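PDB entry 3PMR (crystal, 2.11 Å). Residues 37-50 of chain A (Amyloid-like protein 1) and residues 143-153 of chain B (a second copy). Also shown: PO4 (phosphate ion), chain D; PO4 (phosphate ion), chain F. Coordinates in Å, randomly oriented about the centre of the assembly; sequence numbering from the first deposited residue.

Chain A, residues 37-50: LEERRMRQINEVMR
Chain B 143-153: EQRHTLRHYQH

The most unusual feature of this contact is a charged cluster in which a single water joins two acidic residues of one helix to an arginine of the other, a second arginine pairs directly with one of the acids, and phosphate ions, probably from the crystallisation liquor, flank the group. Water 2 donates to Glu A38 OE2 at 2.7 Å and to Glu A39 OE2 at 2.5 Å, and accepts from Arg B149 NH2 at 2.8 Å. Direct salt bridges run beside it. Arg B145 meets Glu A39 end-on, NH1 to OE1 at 3.3 Å and NH2 to OE2 at 3.1 Å, both with N-H...O angles of 161°, so two nearly straight hydrogen bonds pair the carboxylate with the guanidinium edge. Arg B149 NE reaches Glu A38 OE2 at 3.1 Å, but the 134° angle makes that hydrogen bond weak.

The phosphate of chain F ties the two arginines together: its O1 accepts from Arg B145 NE at 3.0 Å and from Arg B149 NH2 at 2.7 Å, while its O4 accepts from Arg B145 NH2 at 3.1 Å. The phosphate of chain D takes hydrogen bonds from Gln B152 NE2 to O2 and from His B153 ND1 to O1, each 2.9 Å; its O4 lies 2.5 Å from Glu A38 OE1, a separation so short that an acid group probably holds a proton there.

Both stretches are helical throughout, with phi/psi near -63/-43 and i to i-4 backbone hydrogen bonds. Their N-to-C directions differ by 107° and their axes approach to 9.3 Å. The register is set by Met A42 and Leu B148, whose CA atoms are 5.7 Å apart. Together the stretches bury 664 Å².

Met A42 contributes the largest covered area, 108 Å². Its CB points sideways, yet chi angles of -86°, 170° and 75° (m, t, p) bring its end into a hole formed by Arg B145, Leu B148, Arg B149 and Gln B152. SD lies 3.8 Å from Arg B149 CB, and CE, 3.3 Å from Arg B145 O, covers one face of each guanidinium, leaving their edges to the acids and phosphate.

One turn on, Ile A45 (m, t) points toward the partner. Its CG2 packs 3.7 Å from Leu B148 CD2, and its CD1 comes within 3.4 Å of Tyr B151 CD2, approaching the ring obliquely. Met A49 (m, m, t) extends this apolar strip with CE 4.0 Å from Tyr B151 CE2. Leu B148 (m, t) also reaches Asn A46, CD1 to CB at 3.9 Å. Tyr B151 has chi1 178° and chi2 49°.

Gln B152 (t, m, chi3 157°) folds back on its own helix, NE2 donating to Arg B149 O at 3.1 Å. Gln B152 OE1 lies 2.9 Å from water 1. For building the acids, Glu A38 is t, t with chi3 -58°; Glu A39 is m, m with chi3 -40°, which brings its end nearer although its CB points away.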

# COMPACT_ATOMS: atom_id res chain seq x y z
N LEU A 37 2.94 4.06 12.73
CA LEU A 37 2.25 5.34 12.58
C LEU A 37 0.76 5.12 12.31
O LEU A 37 -0.07 5.95 12.70
CB LEU A 37 2.86 6.15 11.44
CG LEU A 37 4.26 6.69 11.72
CD1 LEU A 37 4.79 7.40 10.49
CD2 LEU A 37 4.21 7.63 12.91
N GLU A 38 0.44 4.03 11.63
CA GLU A 38 -0.95 3.71 11.34
C GLU A 38 -1.64 3.47 12.68
O GLU A 38 -2.65 4.10 12.99
CB GLU A 38 -1.04 2.46 10.47
CG GLU A 38 -2.45 2.02 10.10
CD GLU A 38 -2.44 0.76 9.25
OE1 GLU A 38 -1.83 0.79 8.17
OE2 GLU A 38 -3.04 -0.26 9.66
N GLU A 39 -1.07 2.57 13.48
CA GLU A 39 -1.62 2.25 14.80
C GLU A 39 -1.66 3.48 15.70
O GLU A 39 -2.63 3.70 16.42
CB GLU A 39 -0.78 1.16 15.49
CG GLU A 39 -0.87 -0.23 14.88
CD GLU A 39 -2.28 -0.79 14.85
OE1 GLU A 39 -3.04 -0.59 15.83
OE2 GLU A 39 -2.64 -1.44 13.84
N ARG A 40 -0.60 4.28 15.68
CA ARG A 40 -0.56 5.47 16.53
C ARG A 40 -1.69 6.44 16.20
O ARG A 40 -2.40 6.91 17.10
CB ARG A 40 0.78 6.19 16.39
CG ARG A 40 0.91 7.42 17.31
CD ARG A 40 2.23 8.15 17.07
NE ARG A 40 3.37 7.26 17.26
CZ ARG A 40 4.63 7.58 16.98
NH1 ARG A 40 4.93 8.77 16.48
NH2 ARG A 40 5.60 6.70 17.19
N ARG A 41 -1.87 6.75 14.92
CA ARG A 41 -2.92 7.69 14.53
C ARG A 41 -4.32 7.13 14.75
O ARG A 41 -5.24 7.87 15.10
CB ARG A 41 -2.74 8.11 13.08
CG ARG A 41 -1.46 8.88 12.85
CD ARG A 41 -1.38 10.10 13.76
NE ARG A 41 -0.20 10.91 13.44
CZ ARG A 41 0.01 12.14 13.88
NH1 ARG A 41 -0.87 12.73 14.68
NH2 ARG A 41 1.11 12.79 13.52
N MET A 42 -4.49 5.83 14.56
CA MET A 42 -5.78 5.21 14.79
C MET A 42 -6.17 5.40 16.25
O MET A 42 -7.30 5.74 16.56
CB MET A 42 -5.74 3.71 14.45
CG MET A 42 -6.01 3.38 12.99
SD MET A 42 -5.65 1.64 12.61
CE MET A 42 -7.05 0.80 13.35
N ARG A 43 -5.22 5.18 17.17
CA ARG A 43 -5.52 5.36 18.59
C ARG A 43 -5.89 6.81 18.89
O ARG A 43 -6.85 7.07 19.61
CB ARG A 43 -4.34 4.94 19.46
CG ARG A 43 -4.00 3.46 19.40
CD ARG A 43 -3.19 3.04 20.63
NE ARG A 43 -2.02 3.90 20.81
CZ ARG A 43 -0.88 3.78 20.14
NH1 ARG A 43 -0.74 2.83 19.22
NH2 ARG A 43 0.11 4.63 20.36
N GLN A 44 -5.12 7.75 18.35
CA GLN A 44 -5.37 9.16 18.56
C GLN A 44 -6.75 9.53 18.07
O GLN A 44 -7.49 10.23 18.75
CB GLN A 44 -4.36 10.01 17.81
CG GLN A 44 -2.98 10.00 18.45
CD GLN A 44 -1.97 10.81 17.66
OE1 GLN A 44 -2.34 11.48 16.69
NE2 GLN A 44 -0.70 10.77 18.07
N ILE A 45 -7.07 9.08 16.86
CA ILE A 45 -8.39 9.37 16.28
C ILE A 45 -9.50 8.79 17.15
O ILE A 45 -10.50 9.45 17.38
CB ILE A 45 -8.52 8.76 14.86
CG1 ILE A 45 -7.65 9.54 13.86
CG2 ILE A 45 -9.98 8.77 14.43
CD1 ILE A 45 -7.69 8.97 12.44
N ASN A 46 -9.33 7.56 17.61
CA ASN A 46 -10.34 6.93 18.45
C ASN A 46 -10.50 7.70 19.76
O ASN A 46 -11.61 7.85 20.26
CB ASN A 46 -9.97 5.48 18.75
CG ASN A 46 -11.14 4.68 19.30
OD1 ASN A 46 -12.28 4.85 18.85
ND2 ASN A 46 -10.88 3.79 20.24
N GLU A 47 -9.39 8.19 20.31
CA GLU A 47 -9.49 8.95 21.55
C GLU A 47 -10.37 10.18 21.34
O GLU A 47 -11.24 10.47 22.15
CB GLU A 47 -8.11 9.38 22.05
CG GLU A 47 -8.12 9.95 23.46
N VAL A 48 -10.17 10.90 20.24
CA VAL A 48 -10.98 12.09 19.97
C VAL A 48 -12.44 11.72 19.74
O VAL A 48 -13.35 12.43 20.20
CB VAL A 48 -10.45 12.86 18.73
CG1 VAL A 48 -11.40 13.99 18.38
CG2 VAL A 48 -9.08 13.44 19.03
N MET A 49 -12.68 10.63 19.01
CA MET A 49 -14.04 10.18 18.73
C MET A 49 -14.80 9.85 20.02
O MET A 49 -15.97 10.17 20.16
CB MET A 49 -14.03 8.97 17.77
CG MET A 49 -13.61 9.27 16.33
SD MET A 49 -14.70 10.42 15.47
CE MET A 49 -13.76 10.67 13.89
N ARG A 50 -14.12 9.21 20.97
CA ARG A 50 -14.73 8.85 22.26
C ARG A 50 -15.11 10.09 23.07
O ARG A 50 -16.17 10.13 23.69
CB ARG A 50 -13.77 8.00 23.09
CG ARG A 50 -13.49 6.61 22.55
CD ARG A 50 -12.43 5.90 23.39
NE ARG A 50 -12.92 4.65 23.98
CZ ARG A 50 -12.30 4.01 24.97
NH1 ARG A 50 -11.18 4.51 25.48
NH2 ARG A 50 -12.80 2.88 25.45
N GLU B 143 -14.51 -4.32 13.47
CA GLU B 143 -15.27 -3.35 12.69
C GLU B 143 -14.88 -1.91 13.04
O GLU B 143 -14.85 -1.02 12.19
CB GLU B 143 -16.77 -3.55 12.91
CG GLU B 143 -17.66 -2.48 12.29
CD GLU B 143 -19.11 -2.92 12.16
OE1 GLU B 143 -19.44 -4.00 12.70
OE2 GLU B 143 -19.92 -2.19 11.53
N GLN B 144 -14.59 -1.69 14.31
CA GLN B 144 -14.20 -0.38 14.78
C GLN B 144 -12.83 -0.02 14.19
O GLN B 144 -12.64 1.07 13.65
CB GLN B 144 -14.11 -0.36 16.30
CG GLN B 144 -13.64 0.96 16.84
CD GLN B 144 -13.58 0.98 18.33
OE1 GLN B 144 -12.62 0.49 18.94
NE2 GLN B 144 -14.62 1.53 18.95
N ARG B 145 -11.90 -0.96 14.28
CA ARG B 145 -10.56 -0.73 13.75
C ARG B 145 -10.61 -0.52 12.25
O ARG B 145 -9.84 0.27 11.70
CB ARG B 145 -9.64 -1.92 14.10
CG ARG B 145 -9.19 -1.93 15.56
CD ARG B 145 -8.49 -3.22 15.95
NE ARG B 145 -7.30 -3.48 15.14
CZ ARG B 145 -6.18 -2.76 15.19
NH1 ARG B 145 -6.09 -1.72 16.01
NH2 ARG B 145 -5.15 -3.08 14.42
N HIS B 146 -11.53 -1.20 11.59
CA HIS B 146 -11.65 -1.06 10.15
C HIS B 146 -12.08 0.36 9.81
O HIS B 146 -11.54 0.99 8.89
CB HIS B 146 -12.64 -2.06 9.59
CG HIS B 146 -12.78 -2.01 8.11
ND1 HIS B 146 -13.66 -1.16 7.48
CD2 HIS B 146 -12.10 -2.65 7.13
CE1 HIS B 146 -13.52 -1.28 6.17
NE2 HIS B 146 -12.58 -2.18 5.93
N THR B 147 -13.06 0.87 10.55
CA THR B 147 -13.55 2.22 10.33
C THR B 147 -12.43 3.22 10.59
O THR B 147 -12.21 4.12 9.78
CB THR B 147 -14.71 2.52 11.28
OG1 THR B 147 -15.77 1.59 11.02
CG2 THR B 147 -15.21 3.93 11.08
N LEU B 148 -11.73 3.08 11.71
CA LEU B 148 -10.64 3.99 12.07
C LEU B 148 -9.50 3.95 11.05
O LEU B 148 -8.99 5.00 10.65
CB LEU B 148 -10.09 3.63 13.46
CG LEU B 148 -11.02 3.79 14.67
CD1 LEU B 148 -10.50 2.98 15.84
CD2 LEU B 148 -11.13 5.26 15.05
N ARG B 149 -9.10 2.75 10.64
CA ARG B 149 -8.02 2.59 9.66
C ARG B 149 -8.37 3.23 8.32
O ARG B 149 -7.52 3.86 7.68
CB ARG B 149 -7.69 1.11 9.44
CG ARG B 149 -6.50 0.88 8.51
CD ARG B 149 -6.12 -0.60 8.39
NE ARG B 149 -5.95 -1.22 9.69
CZ ARG B 149 -6.82 -2.06 10.25
NH1 ARG B 149 -7.93 -2.40 9.61
NH2 ARG B 149 -6.58 -2.56 11.45
N HIS B 150 -9.61 3.06 7.89
CA HIS B 150 -10.05 3.63 6.62
C HIS B 150 -9.92 5.15 6.63
O HIS B 150 -9.42 5.76 5.68
CB HIS B 150 -11.49 3.26 6.33
CG HIS B 150 -11.98 3.78 5.03
ND1 HIS B 150 -13.17 4.45 4.88
CD2 HIS B 150 -11.40 3.77 3.80
CE1 HIS B 150 -13.32 4.83 3.63
NE2 HIS B 150 -12.25 4.44 2.95
N TYR B 151 -10.40 5.75 7.71
CA TYR B 151 -10.35 7.20 7.89
C TYR B 151 -8.88 7.65 7.93
O TYR B 151 -8.49 8.61 7.27
CB TYR B 151 -11.06 7.54 9.21
CG TYR B 151 -11.06 8.99 9.59
CD1 TYR B 151 -11.43 9.98 8.67
CD2 TYR B 151 -10.70 9.38 10.87
CE1 TYR B 151 -11.44 11.33 9.04
CE2 TYR B 151 -10.70 10.71 11.24
CZ TYR B 151 -11.07 11.68 10.33
OH TYR B 151 -11.01 12.99 10.71
N GLN B 152 -8.09 6.93 8.70
CA GLN B 152 -6.67 7.22 8.84
C GLN B 152 -5.97 7.18 7.48
O GLN B 152 -5.13 8.03 7.19
CB GLN B 152 -6.04 6.19 9.80
CG GLN B 152 -4.52 6.25 9.87
CD GLN B 152 -3.86 5.44 8.78
OE1 GLN B 152 -2.71 5.69 8.41
NE2 GLN B 152 -4.57 4.45 8.24
N HIS B 153 -6.33 6.20 6.66
CA HIS B 153 -5.74 6.05 5.33
C HIS B 153 -6.12 7.22 4.42
O HIS B 153 -5.28 7.74 3.69
CB HIS B 153 -6.20 4.75 4.69
CG HIS B 153 -5.77 4.61 3.26
ND1 HIS B 153 -4.49 4.27 2.90
CD2 HIS B 153 -6.44 4.84 2.10
CE1 HIS B 153 -4.38 4.30 1.58
NE2 HIS B 153 -5.55 4.64 1.08
P PO4 D . -2.49 2.80 5.60
O1 PO4 D . -2.47 4.15 4.99
O2 PO4 D . -3.84 2.54 6.20
O3 PO4 D . -2.21 1.77 4.56
O4 PO4 D . -1.45 2.73 6.66
P PO4 F . -7.13 -6.04 12.52
O1 PO4 F . -7.82 -4.73 12.50
O2 PO4 F . -7.90 -7.00 13.36
O3 PO4 F . -7.01 -6.57 11.14
O4 PO4 F . -5.77 -5.87 13.10
O HOH W 1 -0.57 7.12 9.79
O HOH W 2 -3.89 -1.79 11.67